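L-ribulose 3-epimerase (Methylomonas sp. DH-1, PDB 7CJ4) catalyses the manganese-dependent epimerization of ketoses at C3, most actively L-ribulose and also D-ribulose, D-allulose and D-fructose. Local coordinates at residues E107-I112 / L207-I212; I147-E152 / P178-H183; D185-N190 / S215-L220; E246-E251 / N259-W264. All coordinates share one frame; numbering follows the deposited sequence.

In the fold
Along the chain, strand 107-109 of the eight-stranded barrel comes first, and interaction 1 joins it across the barrel interior to strand 207-212. Interaction 2 (147-152 with 178-183) nests inside that long loop, closing the beta-alpha-beta unit between neighbouring strands of the sheet. Strand 180-185 then runs into helix 186-192, where interaction 3 begins; its partner 215-220 follows strand 207-212, so interactions 1 and 3 cross. Interaction 4 (246-251 with 259-264) opens after all of these have closed and folds the loop following the last strand onto its own short helix. All four reach the manganese, through H211, E152, D185 and E246, and interactions 3 and 4 also touch the second subunit.

Interaction 1. Residues E107-I112 / L207-I212; sequences ELCGVI and LGYVHI. With MN (manganese (II) ion), chain C.
C109 and Y209 meet inside the TIM barrel, across its interior, from strands 107-109 and 207-212. Their short axes pass 8.7 Å apart at 63°, too far for backbone pairing, so side chains alone bridge the gap. C109 SG sits over one face of the Y209 ring, 3.5 Å from its centroid and displaced toward the phenol end, where SG is 3.4 Å from Y209 CE1. The cysteine torsion (chi1 67°) places the sulfur between its backbone N and carbonyl carbon, and CB shares the same face, 4.0 Å from the Y209 ring centroid. E107 approaches the edge instead: its CB lies 3.5 Å from Y209 CE2, while its bent chain carries the carboxylate to a salt bridge with K5. Contact at one face and one edge probably limits how the phenol can shift, and its OH is held by a hydrogen bond to E41. The same glutamate binds NE2 of H211, whose ND1 coordinates manganese at 2.2 Å. E41 is thus a second-shell residue that probably orients the ligand imidazole, next to a sulfur-aromatic contact inside the closed parallel barrel of the xylose isomerase-like family.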
# COMPACT_ATOMS: atom_id res chain seq x y z
N GLU A 107 -22.63 -14.55 4.11
CA GLU A 107 -21.83 -13.39 3.62
C GLU A 107 -20.78 -13.83 2.60
O GLU A 107 -19.92 -14.66 2.95
CB GLU A 107 -21.17 -12.65 4.79
CG GLU A 107 -22.16 -12.18 5.85
CD GLU A 107 -23.12 -11.09 5.41
OE1 GLU A 107 -22.87 -10.45 4.36
OE2 GLU A 107 -24.14 -10.87 6.13
N LEU A 108 -20.86 -13.30 1.37
CA LEU A 108 -19.78 -13.33 0.35
C LEU A 108 -19.15 -11.93 0.28
O LEU A 108 -19.86 -11.00 -0.15
CB LEU A 108 -20.34 -13.75 -1.01
CG LEU A 108 -19.30 -13.87 -2.12
CD1 LEU A 108 -18.30 -14.97 -1.80
CD2 LEU A 108 -19.96 -14.12 -3.47
N CYS A 109 -17.89 -11.79 0.69
CA CYS A 109 -17.18 -10.49 0.86
C CYS A 109 -15.80 -10.53 0.19
O CYS A 109 -15.47 -11.53 -0.49
CB CYS A 109 -17.06 -10.11 2.33
SG CYS A 109 -16.00 -11.19 3.32
N GLY A 110 -15.03 -9.45 0.35
CA GLY A 110 -13.69 -9.29 -0.25
C GLY A 110 -13.74 -8.53 -1.56
O GLY A 110 -14.72 -7.81 -1.80
N VAL A 111 -12.72 -8.71 -2.40
CA VAL A 111 -12.57 -7.98 -3.70
C VAL A 111 -13.29 -8.79 -4.78
O VAL A 111 -12.61 -9.41 -5.61
CB VAL A 111 -11.09 -7.72 -4.00
CG1 VAL A 111 -10.87 -7.00 -5.32
CG2 VAL A 111 -10.44 -6.94 -2.86
N ILE A 112 -14.62 -8.80 -4.73
CA ILE A 112 -15.51 -9.64 -5.59
C ILE A 112 -15.91 -8.85 -6.84
O ILE A 112 -16.63 -9.42 -7.66
CB ILE A 112 -16.76 -10.10 -4.82
CG1 ILE A 112 -17.50 -8.93 -4.18
CG2 ILE A 112 -16.42 -11.18 -3.82
CD1 ILE A 112 -18.81 -9.32 -3.53
N LEU A 207 -22.73 -0.48 6.07
CA LEU A 207 -21.54 -1.28 6.47
C LEU A 207 -22.02 -2.68 6.87
O LEU A 207 -22.71 -2.79 7.90
CB LEU A 207 -20.79 -0.60 7.62
CG LEU A 207 -19.48 -1.27 8.04
CD1 LEU A 207 -18.53 -1.39 6.86
CD2 LEU A 207 -18.81 -0.52 9.19
N GLY A 208 -21.66 -3.70 6.09
CA GLY A 208 -22.19 -5.07 6.24
C GLY A 208 -21.14 -6.08 6.67
O GLY A 208 -21.51 -7.22 6.97
N TYR A 209 -19.86 -5.70 6.68
CA TYR A 209 -18.73 -6.62 6.98
C TYR A 209 -17.50 -5.78 7.35
O TYR A 209 -17.30 -4.69 6.78
CB TYR A 209 -18.43 -7.50 5.76
CG TYR A 209 -17.92 -8.88 6.07
CD1 TYR A 209 -16.58 -9.10 6.34
CD2 TYR A 209 -18.76 -9.98 6.06
CE1 TYR A 209 -16.10 -10.37 6.63
CE2 TYR A 209 -18.30 -11.25 6.34
CZ TYR A 209 -16.96 -11.45 6.62
OH TYR A 209 -16.49 -12.71 6.89
N VAL A 210 -16.69 -6.30 8.27
CA VAL A 210 -15.47 -5.61 8.77
C VAL A 210 -14.29 -6.58 8.79
O VAL A 210 -14.45 -7.72 9.26
CB VAL A 210 -15.70 -5.01 10.17
CG1 VAL A 210 -14.38 -4.73 10.87
CG2 VAL A 210 -16.55 -3.75 10.09
N HIS A 211 -13.14 -6.13 8.29
CA HIS A 211 -11.82 -6.79 8.46
C HIS A 211 -10.97 -5.96 9.42
O HIS A 211 -10.77 -4.77 9.14
CB HIS A 211 -11.12 -7.00 7.12
CG HIS A 211 -11.58 -8.23 6.42
ND1 HIS A 211 -10.95 -8.71 5.28
CD2 HIS A 211 -12.58 -9.09 6.70
CE1 HIS A 211 -11.56 -9.81 4.88
NE2 HIS A 211 -12.55 -10.07 5.75
N ILE A 212 -10.51 -6.59 10.51
CA ILE A 212 -9.51 -6.03 11.45
C ILE A 212 -8.13 -6.53 11.01
O ILE A 212 -7.87 -7.74 11.16
CB ILE A 212 -9.80 -6.45 12.91
CG1 ILE A 212 -11.21 -6.06 13.34
CG2 ILE A 212 -8.75 -5.88 13.84
CD1 ILE A 212 -11.59 -4.66 12.96
MN MN C . -9.40 -7.82 4.06
O HOH W 1 -8.14 -8.08 2.29

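Interaction 2. Residues I147-E152 / P178-H183. With MN (manganese (II) ion), chain C.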
# COMPACT_ATOMS: atom_id res chain seq x y z
N ILE A 147 -28.05 -14.92 0.70
CA ILE A 147 -26.63 -14.50 0.87
C ILE A 147 -26.53 -12.99 0.60
O ILE A 147 -27.08 -12.52 -0.41
CB ILE A 147 -25.68 -15.34 -0.01
CG1 ILE A 147 -25.39 -16.69 0.66
CG2 ILE A 147 -24.40 -14.59 -0.34
CD1 ILE A 147 -24.84 -17.75 -0.28
N ASN A 148 -25.90 -12.27 1.53
CA ASN A 148 -25.49 -10.85 1.37
C ASN A 148 -24.10 -10.81 0.73
O ASN A 148 -23.27 -11.63 1.12
CB ASN A 148 -25.44 -10.11 2.71
CG ASN A 148 -26.78 -9.99 3.40
OD1 ASN A 148 -27.79 -9.70 2.76
ND2 ASN A 148 -26.80 -10.16 4.72
N ILE A 149 -23.87 -9.87 -0.20
CA ILE A 149 -22.50 -9.56 -0.71
C ILE A 149 -22.04 -8.22 -0.11
O ILE A 149 -22.85 -7.28 -0.04
CB ILE A 149 -22.45 -9.58 -2.25
CG1 ILE A 149 -23.18 -8.39 -2.88
CG2 ILE A 149 -22.97 -10.91 -2.77
CD1 ILE A 149 -22.97 -8.24 -4.38
N ASP A 150 -20.78 -8.17 0.30
CA ASP A 150 -20.13 -6.99 0.90
C ASP A 150 -18.89 -6.68 0.06
O ASP A 150 -17.98 -7.53 0.02
CB ASP A 150 -19.81 -7.26 2.37
CG ASP A 150 -20.91 -8.04 3.07
OD1 ASP A 150 -21.87 -7.41 3.54
OD2 ASP A 150 -20.81 -9.29 3.09
N LEU A 151 -18.87 -5.53 -0.61
CA LEU A 151 -17.74 -5.11 -1.48
C LEU A 151 -16.65 -4.52 -0.59
O LEU A 151 -16.90 -3.49 0.05
CB LEU A 151 -18.22 -4.09 -2.52
CG LEU A 151 -19.56 -4.39 -3.20
CD1 LEU A 151 -19.59 -3.80 -4.60
CD2 LEU A 151 -19.84 -5.87 -3.27
N GLU A 152 -15.48 -5.17 -0.53
CA GLU A 152 -14.35 -4.74 0.32
C GLU A 152 -13.60 -3.59 -0.36
O GLU A 152 -13.01 -3.80 -1.45
CB GLU A 152 -13.42 -5.91 0.62
CG GLU A 152 -12.28 -5.55 1.55
CD GLU A 152 -11.45 -6.73 2.02
OE1 GLU A 152 -11.49 -7.79 1.36
OE2 GLU A 152 -10.76 -6.60 3.05
N PRO A 178 -30.59 -4.39 -2.16
CA PRO A 178 -30.78 -4.35 -0.71
C PRO A 178 -29.82 -5.29 0.03
O PRO A 178 -29.58 -5.07 1.19
CB PRO A 178 -32.24 -4.77 -0.52
CG PRO A 178 -32.56 -5.60 -1.75
CD PRO A 178 -31.71 -5.02 -2.86
N ASN A 179 -29.28 -6.29 -0.67
CA ASN A 179 -28.40 -7.32 -0.05
C ASN A 179 -26.94 -7.02 -0.42
O ASN A 179 -26.10 -7.87 -0.14
CB ASN A 179 -28.80 -8.74 -0.43
CG ASN A 179 -28.70 -9.02 -1.91
OD1 ASN A 179 -28.98 -8.14 -2.72
ND2 ASN A 179 -28.31 -10.23 -2.27
N ALA A 180 -26.65 -5.87 -1.03
CA ALA A 180 -25.27 -5.42 -1.32
C ALA A 180 -24.84 -4.39 -0.27
O ALA A 180 -25.60 -3.44 -0.02
CB ALA A 180 -25.17 -4.88 -2.72
N PHE A 181 -23.66 -4.58 0.35
CA PHE A 181 -23.16 -3.76 1.47
C PHE A 181 -21.70 -3.35 1.23
O PHE A 181 -21.03 -3.92 0.35
CB PHE A 181 -23.23 -4.51 2.80
CG PHE A 181 -24.63 -4.90 3.20
CD1 PHE A 181 -25.20 -6.05 2.70
CD2 PHE A 181 -25.36 -4.11 4.07
CE1 PHE A 181 -26.49 -6.41 3.07
CE2 PHE A 181 -26.65 -4.47 4.43
CZ PHE A 181 -27.21 -5.62 3.93
N LEU A 182 -21.25 -2.38 2.02
CA LEU A 182 -19.84 -1.95 2.10
C LEU A 182 -19.10 -2.90 3.04
O LEU A 182 -19.69 -3.32 4.05
CB LEU A 182 -19.78 -0.51 2.63
CG LEU A 182 -18.37 0.05 2.80
CD1 LEU A 182 -17.68 0.20 1.45
CD2 LEU A 182 -18.42 1.39 3.52
N HIS A 183 -17.86 -3.23 2.68
CA HIS A 183 -16.92 -4.05 3.48
C HIS A 183 -15.66 -3.22 3.72
O HIS A 183 -15.00 -2.86 2.74
CB HIS A 183 -16.66 -5.39 2.77
CG HIS A 183 -15.62 -6.24 3.43
ND1 HIS A 183 -15.22 -7.44 2.91
CD2 HIS A 183 -14.90 -6.04 4.56
CE1 HIS A 183 -14.31 -7.97 3.70
NE2 HIS A 183 -14.10 -7.14 4.72
MN MN C . -9.40 -7.82 4.06
O HOH W 1 -8.14 -8.08 2.29
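E152, the last residue of its strand, and H183 of the neighbouring strand lie side by side, both side chains pointing the same way. From CB outward the glutamate follows the imidazole: CB is 3.3 Å from H183 ND1, CG stands 3.7 Å above the middle of the H183 ring, and CD comes within 3.5 Å of H183 CE1. With CG anti to the backbone N (chi1 -177°) and the chain extended, the carboxylate ends nearly parallel to the ring, the planes 9° apart; E152 OE1 lies 3.7 Å from H183 CE1, while OE2 reaches the manganese at 2.1 Å. H183 is itself held through ND1, which accepts from G110 N. E152 also binds D-allulose and D-fructose, and by similarity it is one of the two proton donor/acceptors. Strands 148-152 and 180-185, which carry these residues, are the parallel pair of a beta-alpha-beta unit in the TIM barrel, joined by helix 165-175. Backbone bonds run alternately between them, I149 N to N179 O, F181 N to I149 O, L151 N to F181 O and H183 N to L151 O; in the last the donor sits above the carbonyl plane. Just before the strands begin, N179 ND2 gives a fairly straight bond of 3.2 Å to I147 O, in the carbonyl plane, and has a second acceptor in A139 O. On the face shared with E152, D150 OD1 is 3.3 Å from F181 CB and forms a salt bridge with K5, whose ammonium also makes a cation-pi contact with the F181 ring. On the other face I149 CG1 meets A180 CB at 4.0 Å.

Interaction 3. Residues D185-N190 / S215-L220. With MN (manganese (II) ion), chain C.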
# COMPACT_ATOMS: atom_id res chain seq x y z
N ASP A 185 -11.90 -2.54 5.83
CA ASP A 185 -10.72 -3.28 6.33
C ASP A 185 -9.72 -2.26 6.88
O ASP A 185 -9.27 -1.40 6.11
CB ASP A 185 -10.13 -4.14 5.21
CG ASP A 185 -8.96 -4.99 5.66
OD1 ASP A 185 -8.26 -4.56 6.59
OD2 ASP A 185 -8.75 -6.08 5.06
N THR A 186 -9.42 -2.33 8.17
CA THR A 186 -8.58 -1.31 8.86
C THR A 186 -7.23 -1.19 8.14
O THR A 186 -6.72 -0.06 8.05
CB THR A 186 -8.45 -1.62 10.36
OG1 THR A 186 -7.88 -2.93 10.48
CG2 THR A 186 -9.77 -1.54 11.09
N TYR A 187 -6.69 -2.30 7.63
CA TYR A 187 -5.37 -2.34 6.94
C TYR A 187 -5.42 -1.38 5.74
O TYR A 187 -4.48 -0.57 5.58
CB TYR A 187 -4.98 -3.75 6.50
CG TYR A 187 -3.86 -3.80 5.48
CD1 TYR A 187 -2.55 -3.52 5.82
CD2 TYR A 187 -4.12 -4.14 4.16
CE1 TYR A 187 -1.53 -3.56 4.88
CE2 TYR A 187 -3.12 -4.18 3.20
CZ TYR A 187 -1.82 -3.90 3.56
OH TYR A 187 -0.82 -3.96 2.63
N HIS A 188 -6.47 -1.48 4.92
CA HIS A 188 -6.67 -0.66 3.69
C HIS A 188 -7.06 0.77 4.09
O HIS A 188 -6.59 1.72 3.44
CB HIS A 188 -7.69 -1.34 2.76
CG HIS A 188 -7.22 -2.66 2.25
ND1 HIS A 188 -6.13 -2.78 1.41
CD2 HIS A 188 -7.68 -3.92 2.48
CE1 HIS A 188 -5.94 -4.06 1.14
NE2 HIS A 188 -6.88 -4.78 1.77
N MET A 189 -7.88 0.90 5.13
CA MET A 189 -8.32 2.22 5.66
C MET A 189 -7.09 3.00 6.09
O MET A 189 -7.04 4.22 5.84
CB MET A 189 -9.26 2.05 6.85
CG MET A 189 -10.60 1.46 6.46
SD MET A 189 -11.64 1.20 7.91
CE MET A 189 -12.07 2.89 8.30
N ASN A 190 -6.13 2.32 6.72
CA ASN A 190 -4.92 2.93 7.32
C ASN A 190 -4.20 3.74 6.23
O ASN A 190 -3.64 4.80 6.57
CB ASN A 190 -4.01 1.87 7.95
CG ASN A 190 -2.80 2.47 8.62
OD1 ASN A 190 -2.92 3.18 9.62
ND2 ASN A 190 -1.62 2.19 8.08
N SER A 215 -1.52 -2.33 10.48
CA SER A 215 -0.93 -1.54 9.36
C SER A 215 -0.04 -2.44 8.49
O SER A 215 -0.07 -2.27 7.25
CB SER A 215 -0.16 -0.34 9.89
OG SER A 215 0.80 -0.73 10.86
N HIS A 216 0.71 -3.36 9.10
CA HIS A 216 1.68 -4.26 8.43
C HIS A 216 1.08 -5.67 8.32
O HIS A 216 1.77 -6.56 7.78
CB HIS A 216 3.03 -4.25 9.16
CG HIS A 216 2.94 -4.44 10.64
ND1 HIS A 216 2.09 -5.37 11.22
CD2 HIS A 216 3.60 -3.86 11.67
CE1 HIS A 216 2.24 -5.35 12.53
NE2 HIS A 216 3.17 -4.43 12.83
N ARG A 217 -0.15 -5.85 8.83
CA ARG A 217 -0.96 -7.10 8.75
C ARG A 217 -0.38 -8.18 9.67
O ARG A 217 -0.62 -9.38 9.43
CB ARG A 217 -1.05 -7.60 7.31
CG ARG A 217 -1.50 -6.54 6.32
CD ARG A 217 -2.06 -7.13 5.04
NE ARG A 217 -3.52 -7.10 5.00
CZ ARG A 217 -4.25 -7.35 3.92
NH1 ARG A 217 -3.66 -7.66 2.78
NH2 ARG A 217 -5.56 -7.29 3.98
N GLY A 218 0.36 -7.78 10.71
CA GLY A 218 0.90 -8.69 11.73
C GLY A 218 0.06 -8.64 12.99
O GLY A 218 -1.17 -8.48 12.87
N TYR A 219 0.69 -8.76 14.16
CA TYR A 219 0.05 -8.70 15.49
C TYR A 219 -0.73 -7.39 15.62
O TYR A 219 -0.17 -6.31 15.36
CB TYR A 219 1.09 -8.85 16.61
CG TYR A 219 1.41 -10.28 16.97
CD1 TYR A 219 2.35 -11.00 16.26
CD2 TYR A 219 0.74 -10.91 18.00
CE1 TYR A 219 2.63 -12.32 16.57
CE2 TYR A 219 1.02 -12.23 18.32
CZ TYR A 219 1.96 -12.94 17.61
OH TYR A 219 2.22 -14.24 17.94
N LEU A 220 -2.00 -7.49 16.03
CA LEU A 220 -2.82 -6.33 16.45
C LEU A 220 -2.07 -5.62 17.59
O LEU A 220 -1.72 -6.30 18.57
CB LEU A 220 -4.20 -6.81 16.89
CG LEU A 220 -5.03 -7.52 15.82
CD1 LEU A 220 -6.49 -7.62 16.22
CD2 LEU A 220 -4.89 -6.82 14.47
MN MN C . -9.40 -7.82 4.06
O HOH W 2 -6.73 -7.09 6.95
O HOH W 3 -1.98 0.01 6.27
O HOH W 1 -8.14 -8.08 2.29
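Y187, in the first turn of helix 186-192, brings its CA within 5.1 Å of that of S215, where the irregular loop after strand 207-212 passes the metal end of the TIM barrel. D185 is the N-cap of this helix, its OD1 accepting from Y187 N while OD2 binds manganese at 2.1 Å. Across the contact the R217 guanidinium lies flat on the Y187 ring, planes 11° apart and centres 3.8 Å apart. The bend at chi3 (102°) lets the arginine lay more than its tip there, and CD is 3.4 Å from the Y187 ring centroid, almost on the normal. Y187 turns its CD2 edge to the face of the H188 ring, and its OH bonds to Y157 of the second subunit. Replacing Y187 by an alanine would probably leave the R217 guanidinium free to tilt and Y157 of the second subunit without its hydroxyl partner. R217 and H188 both bind D-allulose and D-fructose; R217 NH2 also donates to water 1, a manganese ligand. At the ring's edge, S215 O is 3.1 Å from Y187 CE1. Close by, water 3 donates to Y187 O (2.7 Å) and S215 O (3.1 Å) and accepts from N190 ND2 (2.9 Å).

Interaction 4. Residues E246-E251 / N259-W264. With MN (manganese (II) ion), chain C.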
# COMPACT_ATOMS: atom_id res chain seq x y z
N GLU A 246 -7.72 -10.67 10.10
CA GLU A 246 -7.02 -10.98 8.83
C GLU A 246 -5.54 -10.70 9.08
O GLU A 246 -5.22 -9.65 9.67
CB GLU A 246 -7.61 -10.14 7.69
CG GLU A 246 -7.15 -10.55 6.30
CD GLU A 246 -7.76 -9.77 5.15
OE1 GLU A 246 -7.77 -10.28 4.02
OE2 GLU A 246 -8.22 -8.64 5.37
N SER A 247 -4.67 -11.64 8.71
CA SER A 247 -3.21 -11.54 8.93
C SER A 247 -2.48 -12.43 7.93
O SER A 247 -3.01 -13.51 7.57
CB SER A 247 -2.85 -11.89 10.35
OG SER A 247 -1.47 -11.66 10.59
N PHE A 248 -1.30 -11.99 7.51
CA PHE A 248 -0.46 -12.65 6.47
C PHE A 248 1.01 -12.58 6.89
O PHE A 248 1.54 -11.47 7.13
CB PHE A 248 -0.70 -12.00 5.10
CG PHE A 248 -2.12 -12.13 4.61
CD1 PHE A 248 -2.55 -13.30 3.99
CD2 PHE A 248 -3.02 -11.10 4.77
CE1 PHE A 248 -3.86 -13.42 3.54
CE2 PHE A 248 -4.33 -11.22 4.32
CZ PHE A 248 -4.75 -12.38 3.71
N SER A 249 1.62 -13.75 6.99
CA SER A 249 3.07 -13.94 7.25
C SER A 249 3.59 -14.97 6.24
O SER A 249 2.79 -15.85 5.83
CB SER A 249 3.31 -14.36 8.68
OG SER A 249 4.68 -14.65 8.91
N SER A 250 4.86 -14.85 5.84
CA SER A 250 5.55 -15.83 4.95
C SER A 250 5.51 -17.22 5.60
O SER A 250 5.84 -18.20 4.90
CB SER A 250 6.96 -15.39 4.64
OG SER A 250 7.65 -15.00 5.82
N GLU A 251 5.12 -17.28 6.88
CA GLU A 251 5.01 -18.53 7.68
C GLU A 251 3.99 -19.48 7.04
O GLU A 251 4.29 -20.68 6.89
CB GLU A 251 4.64 -18.22 9.13
CG GLU A 251 5.68 -18.69 10.13
CD GLU A 251 5.61 -20.18 10.44
OE1 GLU A 251 4.51 -20.75 10.37
OE2 GLU A 251 6.67 -20.76 10.76
N ASN A 259 1.50 -13.87 -2.77
CA ASN A 259 2.37 -13.10 -3.71
C ASN A 259 1.59 -11.91 -4.27
O ASN A 259 2.17 -10.81 -4.41
CB ASN A 259 2.92 -14.00 -4.82
CG ASN A 259 3.96 -14.97 -4.31
OD1 ASN A 259 4.82 -14.60 -3.51
ND2 ASN A 259 3.90 -16.21 -4.77
N THR A 260 0.31 -12.12 -4.58
CA THR A 260 -0.65 -11.05 -4.96
C THR A 260 -0.63 -9.96 -3.88
O THR A 260 -0.65 -8.76 -4.25
CB THR A 260 -2.05 -11.62 -5.19
OG1 THR A 260 -1.98 -12.49 -6.32
CG2 THR A 260 -3.09 -10.54 -5.44
N LEU A 261 -0.59 -10.34 -2.60
CA LEU A 261 -0.68 -9.39 -1.45
C LEU A 261 0.72 -8.95 -1.02
O LEU A 261 0.82 -8.22 0.00
CB LEU A 261 -1.44 -10.06 -0.30
CG LEU A 261 -2.90 -10.40 -0.60
CD1 LEU A 261 -3.53 -11.15 0.55
CD2 LEU A 261 -3.69 -9.14 -0.92
N CYS A 262 1.75 -9.35 -1.76
CA CYS A 262 3.17 -8.99 -1.52
C CYS A 262 3.54 -9.22 -0.04
O CYS A 262 4.03 -8.27 0.60
CB CYS A 262 3.42 -7.53 -1.87
SG CYS A 262 2.94 -7.07 -3.56
N VAL A 263 3.32 -10.44 0.47
CA VAL A 263 3.66 -10.82 1.88
C VAL A 263 5.10 -11.35 1.88
O VAL A 263 5.31 -12.59 1.82
CB VAL A 263 2.67 -11.84 2.47
CG1 VAL A 263 3.00 -12.16 3.92
CG2 VAL A 263 1.23 -11.37 2.34
N TRP A 264 6.07 -10.44 1.94
CA TRP A 264 7.51 -10.76 1.78
C TRP A 264 8.14 -11.14 3.12
O TRP A 264 9.13 -11.89 3.10
CB TRP A 264 8.26 -9.58 1.15
CG TRP A 264 7.67 -9.00 -0.11
CD1 TRP A 264 7.63 -7.67 -0.42
CD2 TRP A 264 7.11 -9.69 -1.24
NE1 TRP A 264 7.06 -7.49 -1.65
CE2 TRP A 264 6.73 -8.71 -2.18
CE3 TRP A 264 6.87 -11.04 -1.55
CZ2 TRP A 264 6.14 -9.02 -3.40
CZ3 TRP A 264 6.28 -11.35 -2.76
CH2 TRP A 264 5.92 -10.35 -3.67
MN MN C . -9.40 -7.82 4.06
O HOH W 1 -8.14 -8.08 2.29
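F248 meets L261 and V263 where the loop after the last barrel strand folds back on the end of helix 257-260, at the mouth of the TIM barrel. The contact is apolar. L261 CD1 rests over one face of the F248 ring, displaced toward the rim, 3.6 Å from F248 CZ; the geometry is that of a CH-pi contact. V263 packs against the base of the same residue with both methyls: CG2 is 3.4 Å from F248 CB, while CG1, anti to the valine's backbone N (chi1 -177°), lies 3.6 Å from F248 O. The ring also touches the R217 guanidinium and meets H12, a sugar-binding residue, edge-to-face. An alanine in place of F248 would probably open a gap under L261 CD1 and leave the H12 ring without this edge-to-face partner, so that this wall of the pocket could shift. Hydrogen bonds act within the segments rather than between them. C262, with positive phi, is the C-prime residue of a Schellman motif, and one of the motif's backbone bonds runs from C262 N to N259 O at 3.1 Å; this turn presents L261 and V263 to the phenylalanine. Farther out, W264 NE1 bonds to R156 O of the second subunit. Metal binding belongs to the start of the loop. E246, by similarity a proton donor/acceptor, has an extended chain, and its OE2 coordinates manganese at 1.9 Å, while its OE1 accepts from water 1, itself a manganese ligand, at 2.8 Å.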